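Local coordinates for berberine bridge enzyme-like 28 (PDB 5D79), which is a secreted, FAD-dependent oxidoreductase of the berberine bridge enzyme-like family that is involved in the adaptation of Arabidopsis to salt stress, at residues His111-Leu116 / Glu426-Ala431; Trp273-Asp278 / Gln373-Glu378; Thr144-Thr149 / Asp204-Asp209. All blocks are in the same frame, centred on the assembly; numbering follows the deposited sequence.

Contact 1: His111-Leu116 / Glu426-Ala431; sequences HCYEGL and EIQYVA. With FAD (flavin-adenine dinucleotide), chain E.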
loop_
_atom_site.group_PDB
_atom_site.type_symbol
_atom_site.label_atom_id
_atom_site.label_comp_id
_atom_site.label_asym_id
_atom_site.label_seq_id
_atom_site.Cartn_x
_atom_site.Cartn_y
_atom_site.Cartn_z
ATOM N N HIS A 111 1.030 -8.248 0.590
ATOM C CA HIS A 111 1.983 -7.337 -0.023
ATOM C C HIS A 111 2.835 -6.532 0.970
ATOM O O HIS A 111 3.530 -5.612 0.556
ATOM C CB HIS A 111 1.242 -6.387 -0.964
ATOM C CG HIS A 111 1.156 -6.902 -2.365
ATOM N ND1 HIS A 111 2.120 -6.635 -3.310
ATOM C CD2 HIS A 111 0.249 -7.706 -2.969
ATOM C CE1 HIS A 111 1.806 -7.240 -4.443
ATOM N NE2 HIS A 111 0.676 -7.897 -4.261
ATOM N N CYS A 112 2.788 -6.873 2.260
ATOM C CA CYS A 112 3.549 -6.138 3.275
ATOM C C CYS A 112 5.027 -6.096 2.926
ATOM O O CYS A 112 5.673 -7.130 2.769
ATOM C CB CYS A 112 3.375 -6.746 4.673
ATOM S SG CYS A 112 3.970 -5.692 6.053
ATOM N N TYR A 113 5.548 -4.880 2.825
ATOM C CA TYR A 113 6.914 -4.632 2.375
ATOM C C TYR A 113 7.985 -5.364 3.197
ATOM O O TYR A 113 9.071 -5.657 2.693
ATOM C CB TYR A 113 7.164 -3.121 2.370
ATOM C CG TYR A 113 6.904 -2.490 1.023
ATOM C CD1 TYR A 113 5.848 -2.920 0.225
ATOM C CD2 TYR A 113 7.724 -1.477 0.541
ATOM C CE1 TYR A 113 5.617 -2.354 -1.025
ATOM C CE2 TYR A 113 7.502 -0.896 -0.704
ATOM C CZ TYR A 113 6.448 -1.343 -1.486
ATOM O OH TYR A 113 6.235 -0.773 -2.714
ATOM N N GLU A 114 7.666 -5.673 4.449
ATOM C CA GLU A 114 8.588 -6.401 5.318
ATOM C C GLU A 114 8.036 -7.769 5.725
ATOM O O GLU A 114 8.570 -8.418 6.627
ATOM C CB GLU A 114 8.910 -5.573 6.577
ATOM C CG GLU A 114 9.637 -4.241 6.324
ATOM C CD GLU A 114 11.159 -4.385 6.154
ATOM O OE1 GLU A 114 11.658 -5.524 5.975
ATOM O OE2 GLU A 114 11.857 -3.346 6.207
ATOM N N GLY A 115 6.957 -8.195 5.080
ATOM C CA GLY A 115 6.368 -9.495 5.365
ATOM C C GLY A 115 5.753 -9.681 6.742
ATOM O O GLY A 115 5.635 -10.809 7.210
ATOM N N LEU A 116 5.329 -8.591 7.382
ATOM C CA LEU A 116 4.888 -8.639 8.782
ATOM C C LEU A 116 3.489 -9.197 8.980
ATOM O O LEU A 116 3.016 -9.275 10.116
ATOM C CB LEU A 116 4.947 -7.249 9.411
ATOM C CG LEU A 116 6.330 -6.646 9.600
ATOM C CD1 LEU A 116 6.235 -5.431 10.493
ATOM C CD2 LEU A 116 7.295 -7.681 10.164
ATOM N N GLU A 426 5.237 12.507 -3.535
ATOM C CA GLU A 426 5.833 11.430 -2.771
ATOM C C GLU A 426 6.808 10.717 -3.705
ATOM O O GLU A 426 6.588 10.651 -4.916
ATOM C CB GLU A 426 4.747 10.491 -2.225
ATOM C CG GLU A 426 5.244 9.363 -1.313
ATOM C CD GLU A 426 5.520 8.073 -2.071
ATOM O OE1 GLU A 426 5.163 7.994 -3.269
ATOM O OE2 GLU A 426 6.087 7.140 -1.468
ATOM N N ILE A 427 7.901 10.216 -3.152
ATOM C CA ILE A 427 8.888 9.547 -3.974
ATOM C C ILE A 427 9.274 8.203 -3.347
ATOM O O ILE A 427 9.568 8.122 -2.153
ATOM C CB ILE A 427 10.137 10.450 -4.192
ATOM C CG1 ILE A 427 11.219 9.725 -4.990
ATOM C CG2 ILE A 427 10.692 10.955 -2.878
ATOM C CD1 ILE A 427 12.295 10.664 -5.462
ATOM N N GLN A 428 9.231 7.148 -4.156
ATOM C CA GLN A 428 9.606 5.819 -3.700
ATOM C C GLN A 428 10.845 5.345 -4.432
ATOM O O GLN A 428 10.932 5.442 -5.641
ATOM C CB GLN A 428 8.461 4.819 -3.913
ATOM C CG GLN A 428 8.784 3.397 -3.458
ATOM C CD GLN A 428 7.779 2.363 -3.933
ATOM O OE1 GLN A 428 6.891 2.655 -4.745
ATOM N NE2 GLN A 428 7.917 1.135 -3.428
ATOM N N TYR A 429 11.809 4.843 -3.681
ATOM C CA TYR A 429 12.986 4.190 -4.245
ATOM C C TYR A 429 12.855 2.697 -3.979
ATOM O O TYR A 429 12.864 2.260 -2.827
ATOM C CB TYR A 429 14.277 4.728 -3.620
ATOM C CG TYR A 429 14.190 6.144 -3.064
ATOM C CD1 TYR A 429 13.709 6.384 -1.769
ATOM C CD2 TYR A 429 14.619 7.239 -3.813
ATOM C CE1 TYR A 429 13.644 7.666 -1.254
ATOM C CE2 TYR A 429 14.548 8.522 -3.309
ATOM C CZ TYR A 429 14.063 8.735 -2.029
ATOM O OH TYR A 429 14.006 10.017 -1.515
ATOM N N VAL A 430 12.722 1.905 -5.033
ATOM C CA VAL A 430 12.492 0.471 -4.854
ATOM C C VAL A 430 13.361 -0.345 -5.824
ATOM O O VAL A 430 13.461 -0.037 -7.008
ATOM C CB VAL A 430 10.984 0.123 -5.026
ATOM C CG1 VAL A 430 10.436 0.694 -6.330
ATOM C CG2 VAL A 430 10.741 -1.376 -4.925
ATOM N N ALA A 431 14.037 -1.357 -5.300
ATOM C CA ALA A 431 14.841 -2.216 -6.143
ATOM C C ALA A 431 14.196 -3.593 -6.193
ATOM O O ALA A 431 13.856 -4.151 -5.158
ATOM C CB ALA A 431 16.275 -2.299 -5.628
HETATM P PA FAD E . -0.778 -7.781 3.819
HETATM O O1A FAD E . 0.642 -8.259 3.985
HETATM O O2A FAD E . -1.778 -8.913 3.778
HETATM O O5B FAD E . -1.128 -6.714 4.981
HETATM C C5B FAD E . -0.231 -5.663 5.311
HETATM C C4B FAD E . -0.439 -5.132 6.735
HETATM O O4B FAD E . -1.819 -4.901 6.951
HETATM C C3B FAD E . 0.026 -6.140 7.776
HETATM O O3B FAD E . 0.596 -5.493 8.895
HETATM C C2B FAD E . -1.259 -6.856 8.152
HETATM O O2B FAD E . -1.227 -7.375 9.470
HETATM C C1B FAD E . -2.323 -5.783 7.940
HETATM N N9A FAD E . -3.650 -6.303 7.546
HETATM C C8A FAD E . -4.018 -6.941 6.383
HETATM N N7A FAD E . -5.345 -7.222 6.449
HETATM C C5A FAD E . -5.830 -6.774 7.632
HETATM C C6A FAD E . -7.095 -6.794 8.220
HETATM N N6A FAD E . -8.172 -7.111 7.511
HETATM N N1A FAD E . -7.275 -6.239 9.473
HETATM C C2A FAD E . -6.213 -5.662 10.133
HETATM N N3A FAD E . -4.963 -5.649 9.546
HETATM C C4A FAD E . -4.772 -6.192 8.321
HETATM N N1 FAD E . 0.508 0.972 -1.951
HETATM C C2 FAD E . 0.029 2.173 -2.447
HETATM O O2 FAD E . -0.776 2.845 -1.791
HETATM N N3 FAD E . 0.445 2.607 -3.699
HETATM C C4 FAD E . 1.334 1.864 -4.459
HETATM O O4 FAD E . 1.590 2.223 -5.610
HETATM C C4X FAD E . 1.797 0.644 -3.965
HETATM N N5 FAD E . 2.578 -0.192 -4.747
HETATM C C5X FAD E . 2.764 -1.511 -4.360
HETATM C C6 FAD E . 3.326 -2.447 -5.227
HETATM C C7 FAD E . 3.513 -3.770 -4.820
HETATM C C7M FAD E . 4.129 -4.765 -5.757
HETATM C C8 FAD E . 3.094 -4.177 -3.552
HETATM C C8M FAD E . 3.306 -5.586 -3.080
HETATM C C9 FAD E . 2.536 -3.244 -2.686
HETATM C C9A FAD E . 2.416 -1.903 -3.066
HETATM N N10 FAD E . 1.894 -0.960 -2.194
HETATM C C10 FAD E . 1.349 0.195 -2.717
HETATM C "C1'" FAD E . 1.849 -1.229 -0.721
HETATM C "C2'" FAD E . 0.565 -1.895 -0.263
HETATM O "O2'" FAD E . -0.508 -0.995 -0.431
HETATM C "C3'" FAD E . 0.744 -2.282 1.200
HETATM O "O3'" FAD E . 1.747 -3.273 1.278
HETATM C "C4'" FAD E . -0.513 -2.868 1.795
HETATM O "O4'" FAD E . -0.492 -2.718 3.190
HETATM C "C5'" FAD E . -0.551 -4.355 1.520
HETATM O "O5'" FAD E . -1.856 -4.826 1.763
HETATM P P FAD E . -2.108 -6.403 1.625
HETATM O O1P FAD E . -3.455 -6.758 2.196
HETATM O O2P FAD E . -1.992 -6.845 0.187
HETATM O O3P FAD E . -0.827 -6.941 2.445
#
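The hydroxyl of Tyr-113 receives the side-chain amide of Gln-428: NE2 donates to OH over 2.6 Å, the one hydrogen bond between the loop 111-116 and the strand 426-431. The bond is short but bent (132° at the hydrogen); OH stands out of the amide plane, and the amide and ring planes are 32° apart. Gln-428 reaches across because CG is anti to the backbone N (chi1 180°) and the chain stays extended beyond it, meeting the tyrosine from the opposite direction. NE2 also lies 3.4 Å from CE2 of Tyr-113, near the plane of the ring. At another point of the ring edge, CE1 of Tyr-113 comes to 3.6 Å from C9 of the flavin, placing the tyrosine between cofactor and strand. This is the meeting of the two halves of the berberine bridge enzyme fold: an FAD-binding PCMH-type domain supplies the loop, and a seven-stranded antiparallel sheet supplies Gln-428. Phe-473 stacks on the tyrosine ring and Phe-365 meets it edge-to-face, which should restrict its rotation. In the same loop, ND1 of His-111 is covalently joined to C8M of the FAD at 1.6 Å, while NE2 of this imidazole is hydrogen-bonded to Thr-176. The backbone grips the pyrophosphate: His-111 N donates to O3P over 2.9 Å and Cys-112 N to O1A over 3.1 Å. Directly after this attachment point a type I turn, Cys-112 to Gly-115, closes with Gly-115 N bonded to Cys-112 O at 2.9 Å.

Contact 2: Trp273-Asp278 / Gln373-Glu378; sequences WQYAAD and QEPIPE
Gln-274 clasps Ile-376 by both ends of its main chain: the side-chain NE2 donates to Ile-376 O over 3.0 Å, and Ile-376 N donates back to OE1 of Gln-274 over 2.9 Å. One primary amide thus supplies a donor and an acceptor to a single residue, much as an adjoining strand would. The pair ties helix 263-276, near its C-terminal part, to the connection between strand 363-372, at the margin of the seven-stranded antiparallel sheet, and helix 378-388, where Pro-377 holds the N-cap position. The two bonds are not equivalent. The one from NE2 is nearly straight (170°), lies in the amide plane and uses a lone pair of Ile-376 O; at OE1 the incoming N-H is tilted from the carbonyl plane. OE1 accepts a second hydrogen bond, from the hydroxyl of Tyr-425, so this buried oxygen has two partners. The first torsion of Gln-274 sets CG anti to the carbonyl carbon (chi1 -84°), and from there an extended chain carries the amide across to the connection. Beside these bonds, CG1 of Ile-376 makes a van der Waals contact with OE1 of Gln-274 at 3.3 Å, crossing that side chain at about a right angle. Farther out the packing is apolar, with Ile-381 of helix 378-388 set against both residues. On the outer side, Tyr-275 and Pro-375 form a CH-pi contact. CG of the proline sits over one face of the phenol ring, 3.7 Å from its centroid and 24° off the normal, shifted toward the rim so that its nearest ring atom is CE2, at 3.4 Å.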
loop_
_atom_site.group_PDB
_atom_site.type_symbol
_atom_site.label_atom_id
_atom_site.label_comp_id
_atom_site.label_asym_id
_atom_site.label_seq_id
_atom_site.Cartn_x
_atom_site.Cartn_y
_atom_site.Cartn_z
ATOM N N TRP A 273 8.350 19.650 -14.072
ATOM C CA TRP A 273 7.294 18.825 -13.475
ATOM C C TRP A 273 7.147 19.144 -11.987
ATOM O O TRP A 273 6.047 19.189 -11.458
ATOM C CB TRP A 273 7.593 17.334 -13.684
ATOM C CG TRP A 273 6.621 16.345 -13.020
ATOM C CD1 TRP A 273 5.505 15.791 -13.581
ATOM C CD2 TRP A 273 6.719 15.782 -11.692
ATOM N NE1 TRP A 273 4.896 14.930 -12.686
ATOM C CE2 TRP A 273 5.618 14.914 -11.521
ATOM C CE3 TRP A 273 7.617 15.950 -10.626
ATOM C CZ2 TRP A 273 5.393 14.215 -10.333
ATOM C CZ3 TRP A 273 7.392 15.250 -9.447
ATOM C CH2 TRP A 273 6.291 14.395 -9.311
ATOM N N GLN A 274 8.266 19.389 -11.322
ATOM C CA GLN A 274 8.271 19.600 -9.878
ATOM C C GLN A 274 7.482 20.815 -9.445
ATOM O O GLN A 274 7.022 20.887 -8.306
ATOM C CB GLN A 274 9.699 19.740 -9.360
ATOM C CG GLN A 274 10.394 18.431 -9.081
ATOM C CD GLN A 274 11.636 18.646 -8.268
ATOM O OE1 GLN A 274 11.804 18.049 -7.215
ATOM N NE2 GLN A 274 12.516 19.524 -8.747
ATOM N N TYR A 275 7.345 21.776 -10.348
ATOM C CA TYR A 275 6.633 23.003 -10.038
ATOM C C TYR A 275 5.175 22.940 -10.509
ATOM O O TYR A 275 4.311 23.619 -9.960
ATOM C CB TYR A 275 7.356 24.200 -10.664
ATOM C CG TYR A 275 8.724 24.469 -10.060
ATOM C CD1 TYR A 275 9.867 23.849 -10.561
ATOM C CD2 TYR A 275 8.872 25.340 -8.989
ATOM C CE1 TYR A 275 11.117 24.087 -10.015
ATOM C CE2 TYR A 275 10.119 25.594 -8.437
ATOM C CZ TYR A 275 11.240 24.962 -8.945
ATOM O OH TYR A 275 12.483 25.216 -8.384
ATOM N N ALA A 276 4.904 22.099 -11.504
ATOM C CA ALA A 276 3.597 22.058 -12.160
ATOM C C ALA A 276 2.659 20.958 -11.670
ATOM O O ALA A 276 1.448 21.171 -11.615
ATOM C CB ALA A 276 3.787 21.908 -13.677
ATOM N N ALA A 277 3.222 19.791 -11.334
ATOM C CA ALA A 277 2.468 18.535 -11.184
ATOM C C ALA A 277 1.412 18.534 -10.080
ATOM O O ALA A 277 0.346 17.925 -10.250
ATOM C CB ALA A 277 3.429 17.388 -10.962
ATOM N N ASP A 278 1.699 19.202 -8.958
ATOM C CA ASP A 278 0.762 19.253 -7.834
ATOM C C ASP A 278 -0.220 20.426 -7.918
ATOM O O ASP A 278 -1.096 20.564 -7.073
ATOM C CB ASP A 278 1.524 19.307 -6.496
ATOM C CG ASP A 278 2.041 20.696 -6.158
ATOM O OD1 ASP A 278 2.746 21.305 -6.997
ATOM O OD2 ASP A 278 1.739 21.185 -5.044
ATOM N N GLN A 373 8.792 18.533 -0.149
ATOM C CA GLN A 373 7.965 19.690 0.193
ATOM C C GLN A 373 8.349 20.929 -0.610
ATOM O O GLN A 373 7.582 21.885 -0.705
ATOM C CB GLN A 373 8.054 19.960 1.700
ATOM C CG GLN A 373 7.608 18.755 2.523
ATOM C CD GLN A 373 7.542 19.000 4.004
ATOM O OE1 GLN A 373 8.441 19.591 4.590
ATOM N NE2 GLN A 373 6.474 18.523 4.628
ATOM N N GLU A 374 9.535 20.902 -1.196
ATOM C CA GLU A 374 9.963 21.959 -2.103
ATOM C C GLU A 374 10.929 21.368 -3.122
ATOM O O GLU A 374 11.683 20.450 -2.793
ATOM C CB GLU A 374 10.604 23.129 -1.339
ATOM C CG GLU A 374 11.832 22.786 -0.506
ATOM C CD GLU A 374 12.346 23.974 0.303
ATOM O OE1 GLU A 374 11.523 24.802 0.745
ATOM O OE2 GLU A 374 13.577 24.081 0.487
ATOM N N PRO A 375 10.907 21.891 -4.362
ATOM C CA PRO A 375 11.600 21.255 -5.490
ATOM C C PRO A 375 13.073 20.962 -5.208
ATOM O O PRO A 375 13.792 21.832 -4.714
ATOM C CB PRO A 375 11.443 22.288 -6.612
ATOM C CG PRO A 375 10.181 22.987 -6.268
ATOM C CD PRO A 375 10.245 23.139 -4.778
ATOM N N ILE A 376 13.498 19.734 -5.486
ATOM C CA ILE A 376 14.886 19.354 -5.307
ATOM C C ILE A 376 15.694 19.963 -6.442
ATOM O O ILE A 376 15.165 20.170 -7.539
ATOM C CB ILE A 376 15.059 17.832 -5.278
ATOM C CG1 ILE A 376 14.962 17.263 -6.699
ATOM C CG2 ILE A 376 14.032 17.221 -4.337
ATOM C CD1 ILE A 376 15.120 15.778 -6.795
ATOM N N PRO A 377 16.971 20.279 -6.178
ATOM C CA PRO A 377 17.824 20.919 -7.182
ATOM C C PRO A 377 18.131 20.033 -8.382
ATOM O O PRO A 377 18.125 18.810 -8.266
ATOM C CB PRO A 377 19.111 21.220 -6.408
ATOM C CG PRO A 377 19.107 20.272 -5.286
ATOM C CD PRO A 377 17.669 20.145 -4.889
ATOM N N GLU A 378 18.408 20.674 -9.513
ATOM C CA GLU A 378 18.797 19.991 -10.736
ATOM C C GLU A 378 19.897 18.984 -10.446
ATOM O O GLU A 378 19.908 17.893 -11.005
ATOM C CB GLU A 378 19.267 21.006 -11.775
ATOM C CG GLU A 378 19.683 20.405 -13.109
ATOM C CD GLU A 378 20.244 21.446 -14.075
ATOM O OE1 GLU A 378 20.912 22.404 -13.607
ATOM O OE2 GLU A 378 20.016 21.299 -15.301
#

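Contact 3: Thr144-Thr149 / Asp204-Asp209; sequences TGWVQT and DALVVD. With FAD (flavin-adenine dinucleotide), chain E; PO4 (phosphate ion), chain D.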
loop_
_atom_site.group_PDB
_atom_site.type_symbol
_atom_site.label_atom_id
_atom_site.label_comp_id
_atom_site.label_asym_id
_atom_site.label_seq_id
_atom_site.Cartn_x
_atom_site.Cartn_y
_atom_site.Cartn_z
ATOM N N THR A 144 -22.439 2.622 -3.302
ATOM C CA THR A 144 -21.760 2.037 -2.156
ATOM C C THR A 144 -21.478 0.574 -2.443
ATOM O O THR A 144 -21.945 0.027 -3.437
ATOM C CB THR A 144 -22.593 2.163 -0.842
ATOM O OG1 THR A 144 -23.882 1.541 -0.997
ATOM C CG2 THR A 144 -22.764 3.622 -0.460
ATOM N N GLY A 145 -20.711 -0.059 -1.573
ATOM C CA GLY A 145 -20.550 -1.492 -1.641
ATOM C C GLY A 145 -19.848 -1.979 -0.406
ATOM O O GLY A 145 -19.071 -1.252 0.197
ATOM N N TRP A 146 -20.116 -3.209 -0.014
ATOM C CA TRP A 146 -19.322 -3.794 1.049
ATOM C C TRP A 146 -18.221 -4.651 0.438
ATOM O O TRP A 146 -18.436 -5.375 -0.538
ATOM C CB TRP A 146 -20.193 -4.600 2.003
ATOM C CG TRP A 146 -20.888 -3.742 3.009
ATOM C CD1 TRP A 146 -22.138 -3.187 2.900
ATOM C CD2 TRP A 146 -20.375 -3.327 4.279
ATOM N NE1 TRP A 146 -22.435 -2.456 4.030
ATOM C CE2 TRP A 146 -21.368 -2.523 4.891
ATOM C CE3 TRP A 146 -19.170 -3.553 4.961
ATOM C CZ2 TRP A 146 -21.191 -1.947 6.156
ATOM C CZ3 TRP A 146 -18.998 -2.981 6.217
ATOM C CH2 TRP A 146 -20.003 -2.189 6.799
ATOM N N VAL A 147 -17.022 -4.535 0.989
ATOM C CA VAL A 147 -15.888 -5.268 0.458
ATOM C C VAL A 147 -15.163 -5.989 1.576
ATOM O O VAL A 147 -14.487 -5.353 2.384
ATOM C CB VAL A 147 -14.893 -4.340 -0.268
ATOM C CG1 VAL A 147 -13.905 -5.175 -1.111
ATOM C CG2 VAL A 147 -15.639 -3.323 -1.124
ATOM N N GLN A 148 -15.310 -7.309 1.618
ATOM C CA GLN A 148 -14.610 -8.128 2.596
ATOM C C GLN A 148 -13.106 -8.024 2.397
ATOM O O GLN A 148 -12.612 -8.022 1.267
ATOM C CB GLN A 148 -15.054 -9.582 2.509
ATOM C CG GLN A 148 -16.515 -9.801 2.824
ATOM C CD GLN A 148 -16.806 -11.239 3.213
ATOM O OE1 GLN A 148 -16.230 -12.163 2.660
ATOM N NE2 GLN A 148 -17.688 -11.428 4.182
ATOM N N THR A 149 -12.383 -7.953 3.508
ATOM C CA THR A 149 -10.966 -7.588 3.506
ATOM C C THR A 149 -10.007 -8.598 2.859
ATOM O O THR A 149 -8.819 -8.306 2.688
ATOM C CB THR A 149 -10.497 -7.336 4.944
ATOM O OG1 THR A 149 -10.979 -8.393 5.782
ATOM C CG2 THR A 149 -11.036 -5.994 5.441
ATOM N N ASP A 204 -18.122 3.070 6.325
ATOM C CA ASP A 204 -18.485 2.146 7.410
ATOM C C ASP A 204 -17.533 0.960 7.300
ATOM O O ASP A 204 -16.843 0.815 6.293
ATOM C CB ASP A 204 -19.955 1.693 7.326
ATOM C CG ASP A 204 -20.476 1.076 8.640
ATOM O OD1 ASP A 204 -19.675 0.554 9.445
ATOM O OD2 ASP A 204 -21.705 1.101 8.864
ATOM N N ALA A 205 -17.489 0.117 8.324
ATOM C CA ALA A 205 -16.565 -1.005 8.331
ATOM C C ALA A 205 -16.952 -1.972 9.412
ATOM O O ALA A 205 -17.645 -1.610 10.346
ATOM C CB ALA A 205 -15.138 -0.523 8.546
ATOM N N LEU A 206 -16.501 -3.210 9.280
ATOM C CA LEU A 206 -16.671 -4.194 10.339
ATOM C C LEU A 206 -15.299 -4.562 10.869
ATOM O O LEU A 206 -14.402 -4.866 10.087
ATOM C CB LEU A 206 -17.395 -5.448 9.834
ATOM C CG LEU A 206 -18.790 -5.305 9.235
ATOM C CD1 LEU A 206 -19.220 -6.622 8.621
ATOM C CD2 LEU A 206 -19.768 -4.859 10.286
ATOM N N VAL A 207 -15.128 -4.526 12.185
ATOM C CA VAL A 207 -13.861 -4.932 12.781
ATOM C C VAL A 207 -14.094 -5.855 14.000
ATOM O O VAL A 207 -15.047 -5.676 14.759
ATOM C CB VAL A 207 -13.014 -3.677 13.168
ATOM C CG1 VAL A 207 -13.735 -2.829 14.200
ATOM C CG2 VAL A 207 -11.623 -4.067 13.664
ATOM N N VAL A 208 -13.249 -6.870 14.157
ATOM C CA VAL A 208 -13.239 -7.654 15.387
ATOM C C VAL A 208 -12.176 -7.089 16.323
ATOM O O VAL A 208 -10.997 -7.011 15.953
ATOM C CB VAL A 208 -12.972 -9.148 15.128
ATOM C CG1 VAL A 208 -12.705 -9.897 16.447
ATOM C CG2 VAL A 208 -14.133 -9.770 14.360
ATOM N N ASP A 209 -12.598 -6.669 17.521
ATOM C CA ASP A 209 -11.668 -6.078 18.485
ATOM C C ASP A 209 -11.110 -7.143 19.433
ATOM O O ASP A 209 -11.420 -8.335 19.300
ATOM C CB ASP A 209 -12.331 -4.929 19.266
ATOM C CG ASP A 209 -13.443 -5.393 20.185
ATOM O OD1 ASP A 209 -13.995 -6.478 19.965
ATOM O OD2 ASP A 209 -13.780 -4.661 21.132
HETATM P PA FAD E . -0.778 -7.781 3.819
HETATM O O1A FAD E . 0.642 -8.259 3.985
HETATM O O2A FAD E . -1.778 -8.913 3.778
HETATM O O5B FAD E . -1.128 -6.714 4.981
HETATM C C5B FAD E . -0.231 -5.663 5.311
HETATM C C4B FAD E . -0.439 -5.132 6.735
HETATM O O4B FAD E . -1.819 -4.901 6.951
HETATM C C3B FAD E . 0.026 -6.140 7.776
HETATM O O3B FAD E . 0.596 -5.493 8.895
HETATM C C2B FAD E . -1.259 -6.856 8.152
HETATM O O2B FAD E . -1.227 -7.375 9.470
HETATM C C1B FAD E . -2.323 -5.783 7.940
HETATM N N9A FAD E . -3.650 -6.303 7.546
HETATM C C8A FAD E . -4.018 -6.941 6.383
HETATM N N7A FAD E . -5.345 -7.222 6.449
HETATM C C5A FAD E . -5.830 -6.774 7.632
HETATM C C6A FAD E . -7.095 -6.794 8.220
HETATM N N6A FAD E . -8.172 -7.111 7.511
HETATM N N1A FAD E . -7.275 -6.239 9.473
HETATM C C2A FAD E . -6.213 -5.662 10.133
HETATM N N3A FAD E . -4.963 -5.649 9.546
HETATM C C4A FAD E . -4.772 -6.192 8.321
HETATM N N1 FAD E . 0.508 0.972 -1.951
HETATM C C2 FAD E . 0.029 2.173 -2.447
HETATM O O2 FAD E . -0.776 2.845 -1.791
HETATM N N3 FAD E . 0.445 2.607 -3.699
HETATM C C4 FAD E . 1.334 1.864 -4.459
HETATM O O4 FAD E . 1.590 2.223 -5.610
HETATM C C4X FAD E . 1.797 0.644 -3.965
HETATM N N5 FAD E . 2.578 -0.192 -4.747
HETATM C C5X FAD E . 2.764 -1.511 -4.360
HETATM C C6 FAD E . 3.326 -2.447 -5.227
HETATM C C7 FAD E . 3.513 -3.770 -4.820
HETATM C C7M FAD E . 4.129 -4.765 -5.757
HETATM C C8 FAD E . 3.094 -4.177 -3.552
HETATM C C8M FAD E . 3.306 -5.586 -3.080
HETATM C C9 FAD E . 2.536 -3.244 -2.686
HETATM C C9A FAD E . 2.416 -1.903 -3.066
HETATM N N10 FAD E . 1.894 -0.960 -2.194
HETATM C C10 FAD E . 1.349 0.195 -2.717
HETATM C "C1'" FAD E . 1.849 -1.229 -0.721
HETATM C "C2'" FAD E . 0.565 -1.895 -0.263
HETATM O "O2'" FAD E . -0.508 -0.995 -0.431
HETATM C "C3'" FAD E . 0.744 -2.282 1.200
HETATM O "O3'" FAD E . 1.747 -3.273 1.278
HETATM C "C4'" FAD E . -0.513 -2.868 1.795
HETATM O "O4'" FAD E . -0.492 -2.718 3.190
HETATM C "C5'" FAD E . -0.551 -4.355 1.520
HETATM O "O5'" FAD E . -1.856 -4.826 1.763
HETATM P P FAD E . -2.108 -6.403 1.625
HETATM O O1P FAD E . -3.455 -6.758 2.196
HETATM O O2P FAD E . -1.992 -6.845 0.187
HETATM O O3P FAD E . -0.827 -6.941 2.445
HETATM P P PO4 D . -19.684 -8.152 4.723
HETATM O O1 PO4 D . -19.090 -6.956 4.023
HETATM O O2 PO4 D . -21.000 -7.737 5.340
HETATM O O3 PO4 D . -19.889 -9.261 3.723
HETATM O O4 PO4 D . -18.740 -8.639 5.796
#
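Trp-146 reaches across to Asp-204, Ala-205 and Leu-206, and its atoms meet different neighbours in turn. At its root, CB lies 3.3 Å from O1 of a bound phosphate, an ion probably taken up from the crystallisation liquor. CG stands anti to the carbonyl carbon (chi1 -81°), which sends the indole along the sheet toward the second strand. Further out CE3 still neighbours O1 of the phosphate, while O2 of the ion hangs more distantly above one ring face, near its rim. The outer atoms of the six-membered ring reach strand 202-208. Its CZ3 packs on CG of Leu-206 at 3.8 Å, the two side chains crossing at about a right angle. The far corner, CH2, comes to 3.7 Å from Ala-205 N and 3.8 Å from CG of Asp-204. CZ2 completes the approach against CB of Asp-204 at 4.0 Å. The carboxylate and indole planes are 56° apart, and OD1 of Asp-204 is hydrogen-bonded to Arg-217 N. In the plane of the indole, its edge faces the peptide carbon of Ala-205 and the nitrogen of Leu-206. No hydrogen bond links the two segments; the contact is one of shape. Beside it, Gln-148 offers NE2 weakly to O3 of the phosphate at 3.1 Å, and Leu-206 CD1 flanks the same ion. At the end of the first segment, CB of Thr-149 lies 3.5 Å from N6A of the FAD adenine. The two strands run nearly parallel, 21° apart with axes 8.6 Å distant, because each pairs antiparallel with strand 238-248 between them: a next-nearest-neighbour contact, bridged by one aromatic side chain, in the antiparallel sheet of the PCMH-type FAD-binding fold.

How the contacts relate
The FAD relates contacts 1 and 3, which touch it at different places: contact 1 holds the flavin and pyrophosphate, whereas Thr-149 of contact 3 reaches the adenine. Their centres are 25 Å apart, and their nearest atoms about 10 Å. Contact 2 has no annotated site, yet its nearest atoms come within about 6 Å of contact 1, the centres being 23 Å apart; Tyr-425, hydrogen-bonded to Gln-274, immediately precedes segment 426-431 on the same strand. Contacts 2 and 3 lie on opposite sides of the chain's centre, 38 Å apart between centres. Along the sequence both are nested within the long loop closed by contact 1, with contact 3 closing before contact 2 opens.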